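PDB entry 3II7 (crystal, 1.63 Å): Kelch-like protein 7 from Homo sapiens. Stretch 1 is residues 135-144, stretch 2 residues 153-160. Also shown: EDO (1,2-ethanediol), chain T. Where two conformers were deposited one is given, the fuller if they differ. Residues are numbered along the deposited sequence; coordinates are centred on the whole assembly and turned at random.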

# COMPACT_ATOMS: atom_id res chain seq x y z
N SER A 135 9.29 10.27 14.46
CA SER A 135 9.76 9.96 13.12
C SER A 135 10.31 8.55 13.01
O SER A 135 10.87 8.00 13.99
CB SER A 135 10.87 10.93 12.74
OG SER A 135 10.33 12.23 12.51
N MET A 136 10.23 7.97 11.81
CA MET A 136 10.89 6.70 11.54
C MET A 136 12.39 6.80 11.77
O MET A 136 12.99 7.88 11.70
CB MET A 136 10.66 6.23 10.09
CG MET A 136 9.24 5.95 9.76
SD MET A 136 8.96 5.39 8.07
CE MET A 136 9.49 6.83 7.09
N LEU A 137 12.97 5.64 12.03
CA LEU A 137 14.43 5.51 12.22
C LEU A 137 15.22 5.75 10.91
O LEU A 137 16.34 6.27 10.94
CB LEU A 137 14.77 4.13 12.80
CG LEU A 137 14.19 3.87 14.22
CD1 LEU A 137 14.31 2.42 14.61
CD2 LEU A 137 14.91 4.73 15.25
N THR A 138 14.62 5.36 9.77
CA THR A 138 15.23 5.54 8.43
C THR A 138 14.22 6.20 7.52
O THR A 138 13.06 5.77 7.44
CB THR A 138 15.62 4.19 7.82
OG1 THR A 138 16.54 3.49 8.70
CG2 THR A 138 16.23 4.38 6.42
N GLN A 139 14.65 7.26 6.87
CA GLN A 139 13.85 7.95 5.90
C GLN A 139 13.58 7.01 4.72
O GLN A 139 14.43 6.18 4.37
CB GLN A 139 14.57 9.21 5.42
CG GLN A 139 15.81 8.95 4.58
CD GLN A 139 16.82 10.08 4.64
OE1 GLN A 139 17.57 10.18 5.58
NE2 GLN A 139 16.85 10.92 3.61
N ARG A 140 12.41 7.14 4.12
CA ARG A 140 12.04 6.25 3.01
C ARG A 140 10.88 6.77 2.15
O ARG A 140 10.03 7.46 2.65
CB ARG A 140 11.72 4.83 3.51
CG ARG A 140 10.76 4.71 4.57
CD ARG A 140 10.75 3.27 5.13
NE ARG A 140 11.66 2.98 6.27
CZ ARG A 140 12.34 1.84 6.45
NH1 ARG A 140 12.35 0.89 5.52
NH2 ARG A 140 13.09 1.67 7.53
N CYS A 141 10.94 6.46 0.85
CA CYS A 141 9.87 6.65 -0.15
C CYS A 141 9.54 5.30 -0.77
O CYS A 141 10.44 4.47 -0.91
CB CYS A 141 10.35 7.55 -1.30
SG CYS A 141 10.57 9.26 -0.92
N SER A 142 8.30 5.11 -1.23
CA SER A 142 7.92 3.94 -2.01
C SER A 142 8.04 2.67 -1.21
O SER A 142 8.20 1.60 -1.76
CB SER A 142 8.75 3.84 -3.29
OG SER A 142 8.63 5.02 -4.07
N HIS A 143 7.97 2.83 0.10
CA HIS A 143 7.94 1.74 1.04
C HIS A 143 6.54 1.21 1.25
O HIS A 143 5.55 1.86 0.93
CB HIS A 143 8.49 2.22 2.41
CG HIS A 143 7.78 3.43 2.95
ND1 HIS A 143 7.78 4.64 2.28
CD2 HIS A 143 7.07 3.63 4.09
CE1 HIS A 143 7.07 5.51 2.96
NE2 HIS A 143 6.66 4.94 4.08
N GLY A 144 6.45 0.03 1.83
CA GLY A 144 5.16 -0.48 2.34
C GLY A 144 4.94 -0.16 3.80
O GLY A 144 5.90 -0.05 4.60
N TYR A 153 3.90 -1.53 10.83
CA TYR A 153 5.15 -2.02 10.26
C TYR A 153 5.46 -1.30 8.97
O TYR A 153 4.58 -1.13 8.11
CB TYR A 153 5.08 -3.50 9.96
CG TYR A 153 4.94 -4.37 11.16
CD1 TYR A 153 6.03 -5.02 11.73
CD2 TYR A 153 3.71 -4.53 11.77
CE1 TYR A 153 5.90 -5.80 12.86
CE2 TYR A 153 3.56 -5.33 12.92
CZ TYR A 153 4.68 -5.96 13.45
OH TYR A 153 4.56 -6.75 14.57
N VAL A 154 6.70 -0.89 8.83
CA VAL A 154 7.22 -0.34 7.59
C VAL A 154 8.38 -1.21 7.10
O VAL A 154 9.17 -1.65 7.90
CB VAL A 154 7.74 1.07 7.83
CG1 VAL A 154 8.49 1.55 6.65
CG2 VAL A 154 6.59 2.03 8.16
N CYS A 155 8.49 -1.42 5.79
CA CYS A 155 9.66 -2.03 5.23
C CYS A 155 9.94 -1.60 3.81
O CYS A 155 9.02 -1.29 2.99
CB CYS A 155 9.66 -3.53 5.29
SG CYS A 155 8.39 -4.26 4.35
N GLY A 156 11.21 -1.61 3.53
CA GLY A 156 11.75 -1.28 2.23
C GLY A 156 11.55 0.18 1.86
O GLY A 156 11.59 1.06 2.72
N GLY A 157 11.38 0.42 0.58
CA GLY A 157 11.41 1.77 0.04
C GLY A 157 12.80 2.15 -0.40
O GLY A 157 13.73 1.33 -0.44
N SER A 158 12.97 3.42 -0.75
CA SER A 158 14.27 3.92 -1.16
C SER A 158 14.61 5.24 -0.51
O SER A 158 13.73 5.91 0.04
CB SER A 158 14.33 4.07 -2.67
OG SER A 158 13.40 5.02 -3.12
N LEU A 159 15.89 5.61 -0.59
CA LEU A 159 16.33 6.97 -0.27
C LEU A 159 17.37 7.37 -1.33
O LEU A 159 17.98 6.50 -1.96
CB LEU A 159 16.89 7.05 1.13
CG LEU A 159 17.87 5.98 1.63
CD1 LEU A 159 19.23 6.05 0.96
CD2 LEU A 159 18.03 6.16 3.16
N GLY A 160 17.54 8.68 -1.53
CA GLY A 160 18.47 9.20 -2.53
C GLY A 160 17.91 9.08 -3.94
O GLY A 160 16.75 8.68 -4.13
C1 EDO T . 15.61 11.50 12.90
O1 EDO T . 15.08 12.78 13.28
C2 EDO T . 14.51 10.44 12.94
O2 EDO T . 15.07 9.13 12.77
O HOH W 1 11.45 5.72 -4.91

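Two antiparallel backbone pairs pin the stretches together, with 534 Å² of surface buried between them. Cys-141 and Ser-158 exchange hydrogen bonds, Cys-141 N to Ser-158 O at 3.0 Å and Ser-158 N to Cys-141 O at 2.7 Å; Gly-144 and Cys-155 do the same, Gly-144 N to Cys-155 O at 3.1 Å and Cys-155 N to Gly-144 O at 3.2 Å.

Between them the chains pinch, and the CA atoms of His-143 and Gly-157 lie 3.6 Å apart. Glycine suits this point: a CB on Gly-157 would clash with Cys-141 O and His-143 CB, and its backbone angles independently call for glycine.

Arg-140 makes the only direct side-chain hydrogen bond between the stretches. Its CB points sideways, but chi1 p and chi2 t, followed by chi3 at 91°, carry the guanidinium to the second stretch, where Arg-140 NH1 donates to Gly-156 O at 2.9 Å, near the guanidinium plane. Val-154 CG1 covers one guanidinium face and packs 3.2 Å from Arg-140 CD. Arg-140 NE makes a weak hydrogen bond to Thr-138 O, 3.3 Å away.

Branched Val-154, chi1 t, suits its place by using both methyls: CG1 lies on Arg-140, while Val-154 CG2 sits 4.1 Å from Met-136 SD, an apolar contact. Leu-159 points its CA-to-CB bond toward the first stretch; with chi1 and chi2 both p, its apolar end meets the aliphatic part of Gln-139, Leu-159 CD2 lying 3.8 Å from Gln-139 CG. A water bridges the two partly exposed serines, bonding Ser-142 OG (3.0 Å) and Ser-158 OG (2.7 Å).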